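Local coordinates for protein diacylglycerol O-acyltransferase (Marinobacter hydrocarbonoclasticus, PDB 6CHJ) that probably transfers the acyl group of an acyl-CoA to diacylglycerol to make triacylglycerol, and probably also makes wax esters, at residues K328-H331 and G332-A336; H342-P345 and E346-V349; V349-T352 and A353-A357. All coordinates share one frame; numbering follows the deposited sequence.

Interaction 1 (K328-H331 and G332-A336)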
# COMPACT_ATOMS: atom_id res chain seq x y z
N LYS B 328 -32.00 21.45 -17.81
CA LYS B 328 -31.65 22.32 -16.69
C LYS B 328 -30.14 22.30 -16.42
O LYS B 328 -29.58 23.32 -16.02
CB LYS B 328 -32.42 21.93 -15.43
CG LYS B 328 -33.93 21.97 -15.59
CD LYS B 328 -34.62 22.42 -14.32
CE LYS B 328 -36.12 22.19 -14.39
NZ LYS B 328 -36.77 22.23 -13.04
N ILE B 329 -29.48 21.15 -16.65
CA ILE B 329 -28.03 21.10 -16.54
C ILE B 329 -27.39 21.89 -17.67
O ILE B 329 -26.43 22.65 -17.46
CB ILE B 329 -27.53 19.63 -16.53
CG1 ILE B 329 -27.86 18.94 -15.20
CG2 ILE B 329 -26.03 19.56 -16.78
CD1 ILE B 329 -27.94 17.41 -15.27
N HIS B 330 -27.91 21.74 -18.89
CA HIS B 330 -27.31 22.39 -20.05
C HIS B 330 -27.33 23.91 -19.90
O HIS B 330 -26.29 24.57 -19.99
CB HIS B 330 -28.04 21.96 -21.32
CG HIS B 330 -27.94 22.93 -22.45
ND1 HIS B 330 -29.02 23.25 -23.25
CD2 HIS B 330 -26.89 23.65 -22.93
CE1 HIS B 330 -28.64 24.13 -24.17
NE2 HIS B 330 -27.35 24.40 -23.98
N HIS B 331 -28.53 24.49 -19.66
CA HIS B 331 -28.62 25.93 -19.50
C HIS B 331 -27.89 26.40 -18.25
O HIS B 331 -27.29 27.48 -18.25
CB HIS B 331 -30.09 26.38 -19.48
CG HIS B 331 -30.76 26.30 -20.82
ND1 HIS B 331 -31.89 25.54 -21.05
CD2 HIS B 331 -30.45 26.87 -22.01
CE1 HIS B 331 -32.24 25.65 -22.32
NE2 HIS B 331 -31.39 26.45 -22.92
N GLY B 332 -27.92 25.58 -17.19
CA GLY B 332 -27.25 25.98 -15.97
C GLY B 332 -25.75 26.14 -16.15
O GLY B 332 -25.14 27.01 -15.52
N MET B 333 -25.14 25.33 -17.01
CA MET B 333 -23.71 25.44 -17.25
C MET B 333 -23.39 26.48 -18.32
O MET B 333 -22.41 27.22 -18.19
CB MET B 333 -23.12 24.07 -17.63
CG MET B 333 -23.21 23.05 -16.52
SD MET B 333 -22.12 21.64 -16.69
CE MET B 333 -22.82 20.83 -18.14
N GLU B 334 -24.22 26.53 -19.36
CA GLU B 334 -24.14 27.60 -20.35
C GLU B 334 -24.10 28.97 -19.67
O GLU B 334 -23.21 29.79 -19.93
CB GLU B 334 -25.34 27.50 -21.29
CG GLU B 334 -25.36 28.44 -22.47
CD GLU B 334 -26.46 28.04 -23.46
OE1 GLU B 334 -27.59 28.59 -23.38
OE2 GLU B 334 -26.20 27.15 -24.31
N GLU B 335 -25.06 29.22 -18.77
CA GLU B 335 -25.15 30.50 -18.09
C GLU B 335 -24.02 30.71 -17.10
O GLU B 335 -23.58 31.85 -16.89
CB GLU B 335 -26.52 30.61 -17.40
CG GLU B 335 -27.67 30.74 -18.40
CD GLU B 335 -29.03 30.30 -17.85
OE1 GLU B 335 -29.23 30.41 -16.62
OE2 GLU B 335 -29.89 29.85 -18.64
N ALA B 336 -23.52 29.63 -16.47
CA ALA B 336 -22.44 29.79 -15.50
C ALA B 336 -21.11 30.10 -16.19
O ALA B 336 -20.28 30.83 -15.64
CB ALA B 336 -22.31 28.55 -14.63
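His330 and Glu334 both place CG anti to their own backbone nitrogens (chi1 155° and -174°), and because the glutamate chain stays extended beyond CG, the two side chains leave successive helical turns side by side and finish together. There His330 NE2 donates to Glu334 OE2 at 3.0 Å, a histidine-carboxylate hydrogen bond. The bond is bent (135° at the hydrogen), and the two flat groups are set nearly perpendicular; the oxygen is met from above the carboxylate plane and lies tilted out of the imidazole plane. Such a nearby carboxylate would probably ease protonation of His330. The same pair is joined in the backbone, where Glu334 N reaches His330 O at 2.9 Å.

The other carboxylate oxygen faces the second histidine without bonding to it. Glu334 OE1 lies at the edge of the His331 ring, 3.6 Å from its CD2, while His330 ND1 sits over one face of that ring, 4.0 Å above the plane. Glu335 lies along the backbone, with OE2 3.6 Å from His331 CB.

Apolar packing brings Ile329 CG2 to within 3.7 Å of Met333 CE, the methionine chain being bent about its last torsion. Both residues also touch helix 262-280, Ile329 at Ala271 and Met333 at Thr267. Polar and apolar pairs four residues apart are typical of an amphipathic surface helix, here helix 322-338 of the C-terminal domain.

Interaction 2 (H342-P345 and E346-V349)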
# COMPACT_ATOMS: atom_id res chain seq x y z
N HIS B 342 -16.74 38.25 -19.72
CA HIS B 342 -16.10 39.56 -19.57
C HIS B 342 -15.10 39.56 -18.43
O HIS B 342 -15.16 40.41 -17.53
CB HIS B 342 -17.16 40.64 -19.37
CG HIS B 342 -18.09 40.81 -20.54
ND1 HIS B 342 -18.12 39.94 -21.60
CD2 HIS B 342 -19.02 41.76 -20.80
CE1 HIS B 342 -19.04 40.34 -22.47
NE2 HIS B 342 -19.60 41.44 -22.00
N MET B 343 -14.17 38.60 -18.44
CA MET B 343 -13.18 38.47 -17.38
C MET B 343 -11.84 38.05 -17.96
O MET B 343 -11.77 37.16 -18.81
CB MET B 343 -13.62 37.46 -16.32
CG MET B 343 -14.69 37.98 -15.38
SD MET B 343 -15.12 36.79 -14.09
CE MET B 343 -13.69 36.92 -13.03
N SER B 344 -10.78 38.70 -17.50
CA SER B 344 -9.39 38.45 -17.85
C SER B 344 -8.81 37.36 -16.96
O SER B 344 -9.32 37.10 -15.86
CB SER B 344 -8.58 39.73 -17.71
OG SER B 344 -8.61 40.20 -16.37
N PRO B 345 -7.72 36.72 -17.40
CA PRO B 345 -7.11 35.67 -16.56
C PRO B 345 -6.85 36.12 -15.13
O PRO B 345 -7.18 35.39 -14.18
CB PRO B 345 -5.81 35.35 -17.31
CG PRO B 345 -6.15 35.61 -18.75
CD PRO B 345 -7.07 36.81 -18.72
N GLU B 346 -6.29 37.32 -14.94
CA GLU B 346 -6.12 37.88 -13.60
C GLU B 346 -7.45 37.90 -12.84
O GLU B 346 -7.49 37.59 -11.65
CB GLU B 346 -5.52 39.28 -13.69
CG GLU B 346 -4.86 39.76 -12.41
CD GLU B 346 -4.35 41.20 -12.49
OE1 GLU B 346 -4.50 41.82 -13.57
OE2 GLU B 346 -3.80 41.70 -11.48
N GLU B 347 -8.54 38.26 -13.52
CA GLU B 347 -9.84 38.29 -12.86
C GLU B 347 -10.29 36.88 -12.49
O GLU B 347 -10.58 36.60 -11.32
CB GLU B 347 -10.87 38.97 -13.77
CG GLU B 347 -10.86 40.50 -13.73
CD GLU B 347 -11.59 41.10 -14.92
OE1 GLU B 347 -11.16 40.86 -16.07
OE2 GLU B 347 -12.61 41.80 -14.72
N ILE B 348 -10.34 35.97 -13.48
CA ILE B 348 -10.80 34.60 -13.22
C ILE B 348 -10.04 33.99 -12.05
O ILE B 348 -10.63 33.43 -11.12
CB ILE B 348 -10.66 33.73 -14.48
CG1 ILE B 348 -11.32 34.38 -15.69
CG2 ILE B 348 -11.27 32.37 -14.24
CD1 ILE B 348 -10.95 33.71 -16.98
N VAL B 349 -8.71 34.10 -12.09
CA VAL B 349 -7.87 33.54 -11.03
C VAL B 349 -8.25 34.10 -9.67
O VAL B 349 -8.30 33.37 -8.67
CB VAL B 349 -6.38 33.79 -11.34
CG1 VAL B 349 -5.57 33.85 -10.05
CG2 VAL B 349 -5.86 32.72 -12.28
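The backbone runs extended through Met343 and Ser344 and turns helical at Pro345, after which Ile348 N closes the first turn on Ser344 O (2.8 Å) and Val349 N the next on Pro345 O. Glu347 reaches back over this turn with its chain extended beyond CG, and its OE1 takes two hydrogen bonds from one residue. Ser344 N donates at 2.6 Å, almost straight, meeting Glu347 OE1 from above the carboxylate plane. Ser344 OG donates to the same OE1 at 2.7 Å, this time on the anti side and only 20° out of the plane. Two donors thus grip one oxygen and fix the rotation of the carboxylate.

The serine hydroxyl can serve both the carboxylate and the helix because OG stands between the backbone N and the carbonyl carbon (chi1 60°). From there Ser344 OG also accepts from Glu347 N, a weak bond at 3.4 Å. Ser344 is therefore the N-cap and, with Glu347, forms a capping box: each side chain answers the other's backbone N-H, just where a helix start lacks preceding carbonyls. Pro345, which has no N-H to satisfy, fills the first helical position.

Met343 and Ile348 flank the box as a hydrophobic staple, the residue before the cap touching the fourth of the helix, with Met343 CB 3.9 Å from Ile348 CG1. The methionine chain bends at chi3 (74°), which folds its methyl inward over the turn, so that Met343 CE lies 3.6 Å from Glu347 CB and 3.5 Å from Ile348 N.

Interaction 3 (V349-T352 and A353-A357)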
# COMPACT_ATOMS: atom_id res chain seq x y z
N VAL B 349 -8.71 34.10 -12.09
CA VAL B 349 -7.87 33.54 -11.03
C VAL B 349 -8.25 34.10 -9.67
O VAL B 349 -8.30 33.37 -8.67
CB VAL B 349 -6.38 33.79 -11.34
CG1 VAL B 349 -5.57 33.85 -10.05
CG2 VAL B 349 -5.86 32.72 -12.28
N ASN B 350 -8.53 35.41 -9.60
CA ASN B 350 -8.89 36.00 -8.32
C ASN B 350 -10.33 35.68 -7.93
O ASN B 350 -10.61 35.39 -6.76
CB ASN B 350 -8.69 37.51 -8.34
CG ASN B 350 -8.56 38.08 -6.95
OD1 ASN B 350 -9.45 38.80 -6.47
ND2 ASN B 350 -7.47 37.73 -6.26
N TYR B 351 -11.26 35.73 -8.88
CA TYR B 351 -12.62 35.29 -8.60
C TYR B 351 -12.63 33.82 -8.17
O TYR B 351 -13.28 33.45 -7.18
CB TYR B 351 -13.49 35.52 -9.82
CG TYR B 351 -14.91 35.02 -9.70
CD1 TYR B 351 -15.80 35.58 -8.79
CD2 TYR B 351 -15.37 33.98 -10.52
CE1 TYR B 351 -17.10 35.12 -8.69
CE2 TYR B 351 -16.67 33.52 -10.42
CZ TYR B 351 -17.53 34.09 -9.50
OH TYR B 351 -18.83 33.63 -9.41
N THR B 352 -11.90 32.97 -8.90
CA THR B 352 -11.82 31.56 -8.53
C THR B 352 -11.29 31.39 -7.11
O THR B 352 -11.87 30.65 -6.31
CB THR B 352 -10.94 30.80 -9.52
OG1 THR B 352 -11.56 30.78 -10.81
CG2 THR B 352 -10.71 29.37 -9.05
N ALA B 353 -10.19 32.08 -6.79
CA ALA B 353 -9.55 31.89 -5.49
C ALA B 353 -10.42 32.41 -4.35
O ALA B 353 -10.44 31.82 -3.26
CB ALA B 353 -8.19 32.58 -5.47
N LEU B 354 -11.14 33.51 -4.58
CA LEU B 354 -11.98 34.08 -3.52
C LEU B 354 -13.26 33.26 -3.31
O LEU B 354 -13.70 33.08 -2.17
CB LEU B 354 -12.33 35.54 -3.83
CG LEU B 354 -11.22 36.60 -3.93
CD1 LEU B 354 -11.78 37.94 -4.39
CD2 LEU B 354 -10.47 36.76 -2.61
N THR B 355 -13.86 32.78 -4.40
CA THR B 355 -15.09 32.00 -4.29
C THR B 355 -14.87 30.72 -3.48
O THR B 355 -15.74 30.32 -2.69
CB THR B 355 -15.61 31.66 -5.70
OG1 THR B 355 -15.96 32.87 -6.38
CG2 THR B 355 -16.84 30.77 -5.64
N LEU B 356 -13.71 30.08 -3.64
CA LEU B 356 -13.47 28.75 -3.09
C LEU B 356 -12.80 28.75 -1.72
O LEU B 356 -12.72 27.69 -1.09
CB LEU B 356 -12.61 27.93 -4.05
CG LEU B 356 -13.24 27.73 -5.43
CD1 LEU B 356 -12.31 27.00 -6.36
CD2 LEU B 356 -14.55 27.00 -5.29
N ALA B 357 -12.31 29.91 -1.25
CA ALA B 357 -11.69 29.98 0.07
C ALA B 357 -12.56 29.43 1.19
O ALA B 357 -12.02 28.77 2.08
CB ALA B 357 -11.26 31.42 0.38
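Tyr351 and Thr355 cross obliquely, the threonine hydroxyl coming in over one face of the phenol ring. Thr355 OG1 stands 3.4 Å above the ring plane, offset toward the rim, where CE1 of Tyr351 is the nearest carbon. The hydroxyl is set there by its torsion: lying anti to the carbonyl carbon (chi1 -64°), it turns back along the helix and donates to Tyr351 O at 2.9 Å. Thr355 N donates to the same carbonyl, and the two donors arrive from opposite faces of its plane, so Tyr351 O is held by a backbone and a side-chain bond at once. With an alanine here, Thr355 OG1 would probably lose the ring that covers it and Tyr340 the aromatic surface it packs on, while Met343 would probably be left with little more than the CB contact.

The neighbouring pairs are turned differently. Asn350 and Leu354 are also skewed against each other, with Asn350 OD1 3.2 Å from Leu354 CD1, a polar atom against a methyl. Thr352 and Leu356, by contrast, run side by side in one direction, their CG2 and CD1 atoms 3.9 Å apart; Thr352 OG1 meanwhile bonds to Ile348 O. Beyond, Ala357 packs on helix 200-212. A threonine hydroxyl returned to the carbonyl four residues earlier is a recurring feature of alpha helices, and helix 345-365 has it twice, at Thr352 and Thr355.

All three contacts are local and lie near the surface of the C-terminal domain; none is a core contact, although interaction 1 includes the buried Ile329. They follow one another along the chain, interaction 1 on helix 322-338, interaction 2 where the connecting loop enters helix 345-365, interaction 3 within that helix. The first stays apart, its centre about 20 Å from the centre of each of the others, whereas interactions 2 and 3 share Val349 and touch where Met343 CE meets Tyr351 CB at 3.5 Å. Chemistry follows place: a histidine-carboxylate hydrogen bond beside apolar packing within an established helix, a cap supplying acceptors where a helix begins, and hydroxyl-to-carbonyl bonding with aromatic cover further along that helix.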